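Local coordinates for repeat Five Residue (Rfr) protein or pentapeptide repeat protein (Cyanothece, PDB 2O6W) that is of unknown function but folds as a pentapeptide-repeat beta helix, a rod wound from short five-residue repeats, at residues A[76-81]-A[96-101]; A[110-115]-A[130-135]; A[117-122]-A[137-142]. All coordinates share one frame; numbering follows the deposited sequence.

Following the chain from the N terminus, helix 2-10 comes first and the coils of the beta helix later. Of the three, contact 1 closes first, laying residues 96-101 against 76-81 across 14 intervening residues. Contacts 2 and 3 come afterwards and each spans the same 20-residue offset, but they cross: their segments alternate as 110-115, 117-122, 130-135 and 137-142. They therefore join the same pair of neighbouring coils at two places, and Leu113 and Leu118 meet between them. Residues 117-122 also stack on 96-101, where Leu98 N and Gly100 N probably bond to Asn117 O and Glu119 O, so contact 3 continues the same stack of coils as contact 1.

Contact 1 of 3, residues A[76-81]-A[96-101]; sequences IILENA and AILIGA
Ile77 and Ile97 form a single backbone bridge, their CA atoms 4.9 Å apart, with the two segments stacked in step and a type II beta turn in each, from Leu78 to Ala81 and from Leu98 to Ala101. Ile97 N donates to Ile76 O at 2.8 Å in an almost straight bond (172° at the hydrogen). Ile97 O in turn accepts from Leu78 N, and Asn80 N, inside the first turn, reaches Ile99 O in the second. The CA of Glu79 also comes up to Ile99 O as a CA-H...O contact.

On the buried side Leu78 and Leu98 lie side by side and point the same way. The CD2 methyl of Leu98 does the touching, 3.5 Å from Leu78 CD1 and equally near Leu78 CB. In both leucines CG stands anti to the carbonyl carbon (chi1 -75° in Leu78), which sends the two CG atoms off their backbones in the same direction. Beside them Ile76 CG2 meets Ala96 CB at 3.9 Å, while Leu58 covers both Ile76 and Leu78. On the outer side Ile77 CG1 rests 4.3 Å from Ile97 CD1. Glu79 runs alongside Ile99, its CG 4.1 Å from Ile99 CB, so an aliphatic stem packs on a branched neighbour. At the turn corner Asn80 ND2 sits over Gly100 CA at 3.7 Å, close to where a CB would otherwise stand; the positive phi of Gly100 also favours glycine. Leucine over leucine inside, with type II turns stacked at the corners, is the coil-on-coil arrangement of the pentapeptide-repeat right-handed quadrilateral beta helix.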
# COMPACT_ATOMS: atom_id res chain seq x y z
N ILE A 76 6.15 -0.08 2.84
CA ILE A 76 5.13 -0.57 3.75
C ILE A 76 5.06 -2.10 3.73
O ILE A 76 5.39 -2.74 2.73
CB ILE A 76 3.75 -0.01 3.38
CG1 ILE A 76 2.83 -0.04 4.60
CG2 ILE A 76 3.14 -0.84 2.25
CD1 ILE A 76 1.62 0.85 4.45
N ILE A 77 4.61 -2.67 4.84
CA ILE A 77 4.49 -4.12 4.96
C ILE A 77 3.01 -4.55 4.92
O ILE A 77 2.27 -4.37 5.88
CB ILE A 77 5.15 -4.62 6.27
CG1 ILE A 77 6.62 -4.18 6.29
CG2 ILE A 77 5.09 -6.14 6.36
CD1 ILE A 77 7.35 -4.55 7.55
N LEU A 78 2.61 -5.09 3.77
CA LEU A 78 1.24 -5.54 3.56
C LEU A 78 1.22 -7.04 3.27
O LEU A 78 0.41 -7.52 2.48
CB LEU A 78 0.60 -4.78 2.40
CG LEU A 78 0.20 -3.33 2.69
CD1 LEU A 78 -0.21 -2.63 1.40
CD2 LEU A 78 -0.96 -3.31 3.68
N GLU A 79 2.12 -7.77 3.91
CA GLU A 79 2.18 -9.21 3.71
C GLU A 79 0.88 -9.86 4.15
O GLU A 79 0.36 -9.57 5.23
CB GLU A 79 3.37 -9.79 4.48
CG GLU A 79 3.61 -11.27 4.23
CD GLU A 79 4.96 -11.74 4.74
OE1 GLU A 79 5.26 -12.95 4.61
OE2 GLU A 79 5.74 -10.90 5.26
N ASN A 80 0.34 -10.73 3.30
CA ASN A 80 -0.90 -11.43 3.59
C ASN A 80 -2.05 -10.49 3.95
O ASN A 80 -2.96 -10.84 4.70
CB ASN A 80 -0.67 -12.44 4.71
CG ASN A 80 0.28 -13.55 4.30
OD1 ASN A 80 0.94 -14.17 5.14
ND2 ASN A 80 0.36 -13.80 3.00
N ALA A 81 -2.00 -9.28 3.40
CA ALA A 81 -3.03 -8.29 3.66
C ALA A 81 -4.19 -8.46 2.68
O ALA A 81 -4.02 -8.97 1.58
CB ALA A 81 -2.44 -6.90 3.52
N ALA A 96 7.64 -1.82 -1.41
CA ALA A 96 6.61 -2.31 -0.51
C ALA A 96 6.61 -3.83 -0.50
O ALA A 96 7.07 -4.47 -1.44
CB ALA A 96 5.26 -1.79 -0.94
N ILE A 97 6.10 -4.40 0.58
CA ILE A 97 6.04 -5.84 0.67
C ILE A 97 4.59 -6.27 0.56
O ILE A 97 3.81 -6.07 1.49
CB ILE A 97 6.64 -6.34 2.00
CG1 ILE A 97 8.15 -6.06 2.00
CG2 ILE A 97 6.37 -7.82 2.18
CD1 ILE A 97 8.82 -6.37 3.32
N LEU A 98 4.23 -6.85 -0.58
CA LEU A 98 2.86 -7.30 -0.79
C LEU A 98 2.77 -8.80 -1.00
O LEU A 98 1.89 -9.29 -1.71
CB LEU A 98 2.24 -6.56 -1.98
CG LEU A 98 1.93 -5.07 -1.75
CD1 LEU A 98 2.00 -4.32 -3.06
CD2 LEU A 98 0.55 -4.91 -1.10
N ILE A 99 3.67 -9.54 -0.36
CA ILE A 99 3.69 -11.00 -0.48
C ILE A 99 2.37 -11.62 -0.06
O ILE A 99 1.88 -11.37 1.04
CB ILE A 99 4.82 -11.61 0.37
CG1 ILE A 99 6.17 -11.10 -0.13
CG2 ILE A 99 4.78 -13.13 0.28
CD1 ILE A 99 7.33 -11.53 0.73
N GLY A 100 1.80 -12.44 -0.94
CA GLY A 100 0.55 -13.10 -0.63
C GLY A 100 -0.65 -12.19 -0.44
O GLY A 100 -1.70 -12.65 -0.00
N ALA A 101 -0.50 -10.91 -0.78
CA ALA A 101 -1.61 -9.97 -0.63
C ALA A 101 -2.76 -10.30 -1.57
O ALA A 101 -2.56 -10.81 -2.66
CB ALA A 101 -1.13 -8.54 -0.88

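Contact 2 of 3, residues A[110-115]-A[130-135]; sequences NANLQG and GVNLEE
Asn112 OD1 is gripped by two donors, Asn132 ND2 across the contact at 2.9 Å and the backbone Gln114 N two residues on, which approach it from opposite faces of its amide plane. The two asparagines lie side by side, their amide planes only 10° apart, and ND2 of Asn132 stands above the carbonyl plane of Asn112. CG is anti to the backbone N in both (chi1 171° in Asn112), and similar second torsions turn the two amides alike. Each OD1 closes an Asx turn, Asn132 OD1 receiving Glu134 N at 3.2 Å. An alanine in place of Asn112 would probably leave Asn132 ND2 without this acceptor and Gln114 N without its Asx-turn bond. Next along, the Gln114 and Glu134 side chains run alongside each other, pointing the same way, with amide and carboxylate planes 67° apart. Inside, Leu113 CD2 meets Val131 CG1 at 3.9 Å and Leu133 CD2 slightly farther off. Backbone bonds from Asn132 N to Ala111 O and from Leu113 N to Asn132 O tie the coils, and one water donates to both Asn110 OD1 and Gly130 O. Stacked asparagines outside and aliphatic residues inside form a ladder on one face of the pentapeptide-repeat beta helix.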
# COMPACT_ATOMS: atom_id res chain seq x y z
N ASN A 110 -1.73 4.18 -12.12
CA ASN A 110 -0.64 5.14 -11.98
C ASN A 110 0.12 5.03 -10.66
O ASN A 110 0.78 5.97 -10.23
CB ASN A 110 -1.17 6.55 -12.15
CG ASN A 110 -1.74 6.77 -13.52
OD1 ASN A 110 -1.18 6.32 -14.51
ND2 ASN A 110 -2.87 7.46 -13.59
N ALA A 111 0.01 3.87 -10.03
CA ALA A 111 0.69 3.64 -8.77
C ALA A 111 2.16 3.35 -9.08
O ALA A 111 2.49 2.90 -10.18
CB ALA A 111 0.06 2.45 -8.06
N ASN A 112 3.04 3.62 -8.14
CA ASN A 112 4.46 3.32 -8.35
C ASN A 112 4.78 2.05 -7.55
O ASN A 112 4.66 2.03 -6.33
CB ASN A 112 5.32 4.51 -7.89
CG ASN A 112 6.81 4.19 -7.88
OD1 ASN A 112 7.27 3.32 -8.61
ND2 ASN A 112 7.56 4.91 -7.05
N LEU A 113 5.18 0.98 -8.25
CA LEU A 113 5.50 -0.29 -7.60
C LEU A 113 6.95 -0.70 -7.77
O LEU A 113 7.28 -1.89 -7.75
CB LEU A 113 4.61 -1.42 -8.14
CG LEU A 113 3.22 -1.66 -7.53
CD1 LEU A 113 2.43 -0.37 -7.52
CD2 LEU A 113 2.49 -2.74 -8.33
N GLN A 114 7.82 0.29 -7.93
CA GLN A 114 9.24 0.02 -8.12
C GLN A 114 9.84 -0.70 -6.93
O GLN A 114 9.69 -0.28 -5.78
CB GLN A 114 10.00 1.32 -8.36
CG GLN A 114 11.43 1.10 -8.83
CD GLN A 114 12.14 2.40 -9.12
OE1 GLN A 114 12.39 3.19 -8.21
NE2 GLN A 114 12.47 2.64 -10.38
N GLY A 115 10.53 -1.80 -7.22
CA GLY A 115 11.16 -2.58 -6.18
C GLY A 115 10.18 -3.25 -5.24
O GLY A 115 10.59 -3.83 -4.25
N GLY A 130 -0.79 2.14 -16.28
CA GLY A 130 0.18 3.17 -15.97
C GLY A 130 1.08 2.89 -14.78
O GLY A 130 1.76 3.79 -14.29
N VAL A 131 1.10 1.65 -14.31
CA VAL A 131 1.92 1.29 -13.16
C VAL A 131 3.41 1.15 -13.49
O VAL A 131 3.78 0.62 -14.54
CB VAL A 131 1.44 -0.03 -12.53
CG1 VAL A 131 2.46 -0.52 -11.52
CG2 VAL A 131 0.09 0.17 -11.86
N ASN A 132 4.26 1.63 -12.59
CA ASN A 132 5.71 1.52 -12.77
C ASN A 132 6.14 0.16 -12.20
O ASN A 132 6.17 -0.02 -10.98
CB ASN A 132 6.43 2.67 -12.04
CG ASN A 132 7.95 2.53 -12.09
OD1 ASN A 132 8.50 1.84 -12.94
ND2 ASN A 132 8.63 3.21 -11.17
N LEU A 133 6.45 -0.78 -13.09
CA LEU A 133 6.85 -2.13 -12.70
C LEU A 133 8.35 -2.35 -12.79
O LEU A 133 8.81 -3.46 -13.09
CB LEU A 133 6.13 -3.16 -13.57
CG LEU A 133 4.60 -3.17 -13.49
CD1 LEU A 133 4.02 -4.08 -14.56
CD2 LEU A 133 4.18 -3.62 -12.10
N GLU A 134 9.12 -1.29 -12.54
CA GLU A 134 10.58 -1.38 -12.62
C GLU A 134 11.14 -2.13 -11.43
O GLU A 134 11.09 -1.65 -10.30
CB GLU A 134 11.20 0.02 -12.67
CG GLU A 134 12.67 0.00 -13.04
CD GLU A 134 13.33 1.37 -12.96
OE1 GLU A 134 12.76 2.35 -13.52
OE2 GLU A 134 14.42 1.47 -12.36
N GLU A 135 11.69 -3.31 -11.69
CA GLU A 135 12.26 -4.15 -10.65
C GLU A 135 11.20 -4.63 -9.67
O GLU A 135 11.46 -4.81 -8.48
CB GLU A 135 13.35 -3.39 -9.89
CG GLU A 135 14.54 -2.99 -10.75
CD GLU A 135 15.48 -2.05 -10.04
OE1 GLU A 135 15.04 -0.91 -9.72
OE2 GLU A 135 16.65 -2.43 -9.79
O HOH W 1 2.07 6.65 -14.73

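Contact 3 of 3, residues A[117-122]-A[137-142]; sequences NLENAN and HLKGIE
Asn117 and His137 lie side by side and point the same way, with the amide turned 55° from the imidazole ring. His137 ND1 donates to Asn117 OD1 at 3.2 Å, standing above the carbonyl plane while OD1 sits at the ring edge. The same oxygen accepts the backbone Glu119 N from the opposite face of its plane, closing an Asx turn, so two donors grip this one oxygen. In His137, CG anti to the backbone N (chi1 -162°) carries the root of the ring along the Asn117 side chain.

Glu119 runs alongside both His137 and Lys139. Its carboxylate is turned nearly perpendicular to the ring, 87° between planes, with OE1 3.2 Å from His137 CE1. The other oxygen, OE2, makes a long salt bridge to Lys139 NZ at 3.6 Å, and the extended Lys139 chain runs alongside, its CD 3.8 Å from Glu119 CD. This pair lies toward solvent, and its attraction is probably modest.

On the inner side Leu118 and Leu138 lie side by side and point the same way, CD2 to CD2 at 4.1 Å. Ile141 CG2 approaches Leu118 O at 3.4 Å, and Trp149 is in contact with Ile141. Asn122 and Glu142 cross at about a right angle without bonding each other: Asn122 OD1 takes Arg124 N, and Glu142 OE1 makes a salt bridge to Arg124. Backbone bonds from Leu118 N to His137 O, from Asn120 N to Lys139 O and from Glu142 N to Ala121 O hold the coils in step. Type II turns stacked from Leu118 to Ala121 and from Leu138 to Ile141 mark this as a corner near the C-terminal end of the pentapeptide-repeat beta helix.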
# COMPACT_ATOMS: atom_id res chain seq x y z
N ASN A 117 7.51 -6.01 -3.80
CA ASN A 117 7.44 -7.47 -3.85
C ASN A 117 5.99 -7.94 -3.79
O ASN A 117 5.33 -7.79 -2.76
CB ASN A 117 8.22 -8.08 -2.68
CG ASN A 117 8.42 -9.58 -2.83
OD1 ASN A 117 7.74 -10.23 -3.63
ND2 ASN A 117 9.34 -10.14 -2.06
N LEU A 118 5.50 -8.52 -4.88
CA LEU A 118 4.14 -9.01 -4.93
C LEU A 118 4.04 -10.52 -5.12
O LEU A 118 3.07 -11.00 -5.69
CB LEU A 118 3.36 -8.32 -6.06
CG LEU A 118 2.90 -6.87 -5.82
CD1 LEU A 118 4.12 -5.97 -5.67
CD2 LEU A 118 2.03 -6.41 -6.97
N GLU A 119 5.02 -11.26 -4.63
CA GLU A 119 5.02 -12.72 -4.79
C GLU A 119 3.72 -13.38 -4.31
O GLU A 119 3.26 -13.12 -3.20
CB GLU A 119 6.20 -13.35 -4.06
CG GLU A 119 6.45 -14.82 -4.45
CD GLU A 119 7.73 -15.39 -3.85
OE1 GLU A 119 8.77 -14.69 -3.91
OE2 GLU A 119 7.71 -16.53 -3.35
N ASN A 120 3.15 -14.22 -5.16
CA ASN A 120 1.93 -14.94 -4.84
C ASN A 120 0.73 -14.05 -4.60
O ASN A 120 -0.30 -14.49 -4.09
CB ASN A 120 2.16 -15.83 -3.62
CG ASN A 120 3.29 -16.80 -3.84
OD1 ASN A 120 3.45 -17.33 -4.93
ND2 ASN A 120 4.07 -17.05 -2.80
N ALA A 121 0.85 -12.78 -4.96
CA ALA A 121 -0.25 -11.86 -4.76
C ALA A 121 -1.37 -12.16 -5.76
O ALA A 121 -1.11 -12.63 -6.87
CB ALA A 121 0.24 -10.44 -4.92
N ASN A 122 -2.61 -11.89 -5.35
CA ASN A 122 -3.76 -12.10 -6.21
C ASN A 122 -4.17 -10.80 -6.90
O ASN A 122 -4.66 -9.87 -6.25
CB ASN A 122 -4.95 -12.64 -5.40
CG ASN A 122 -6.21 -12.80 -6.24
OD1 ASN A 122 -6.13 -12.86 -7.47
ND2 ASN A 122 -7.36 -12.87 -5.58
N HIS A 137 8.84 -7.49 -8.32
CA HIS A 137 8.80 -8.94 -8.26
C HIS A 137 7.37 -9.45 -8.43
O HIS A 137 6.55 -9.31 -7.53
CB HIS A 137 9.36 -9.41 -6.91
CG HIS A 137 9.77 -10.85 -6.90
ND1 HIS A 137 9.79 -11.60 -5.74
CD2 HIS A 137 10.20 -11.66 -7.89
CE1 HIS A 137 10.21 -12.82 -6.03
NE2 HIS A 137 10.47 -12.89 -7.32
N LEU A 138 7.07 -10.03 -9.59
CA LEU A 138 5.72 -10.53 -9.86
C LEU A 138 5.62 -12.05 -9.89
O LEU A 138 4.66 -12.60 -10.42
CB LEU A 138 5.21 -9.97 -11.18
CG LEU A 138 5.01 -8.45 -11.24
CD1 LEU A 138 4.57 -8.08 -12.64
CD2 LEU A 138 3.97 -8.00 -10.21
N LYS A 139 6.60 -12.71 -9.30
CA LYS A 139 6.62 -14.17 -9.26
C LYS A 139 5.37 -14.76 -8.59
O LYS A 139 5.00 -14.35 -7.49
CB LYS A 139 7.87 -14.64 -8.52
CG LYS A 139 7.89 -16.12 -8.22
CD LYS A 139 9.00 -16.50 -7.24
CE LYS A 139 8.86 -17.95 -6.82
NZ LYS A 139 9.75 -18.31 -5.70
N GLY A 140 4.72 -15.70 -9.27
CA GLY A 140 3.55 -16.36 -8.73
C GLY A 140 2.23 -15.61 -8.62
O GLY A 140 1.29 -16.13 -8.04
N ILE A 141 2.15 -14.40 -9.17
CA ILE A 141 0.91 -13.64 -9.10
C ILE A 141 -0.21 -14.36 -9.85
O ILE A 141 0.05 -15.15 -10.75
CB ILE A 141 1.06 -12.22 -9.71
CG1 ILE A 141 1.51 -12.32 -11.17
CG2 ILE A 141 2.05 -11.42 -8.91
CD1 ILE A 141 1.59 -10.98 -11.87
N GLU A 142 -1.45 -14.08 -9.48
CA GLU A 142 -2.60 -14.69 -10.12
C GLU A 142 -3.36 -13.60 -10.87
O GLU A 142 -3.53 -12.49 -10.37
CB GLU A 142 -3.51 -15.32 -9.06
CG GLU A 142 -2.80 -16.29 -8.13
CD GLU A 142 -3.66 -16.70 -6.93
OE1 GLU A 142 -4.74 -17.30 -7.14
OE2 GLU A 142 -3.25 -16.44 -5.77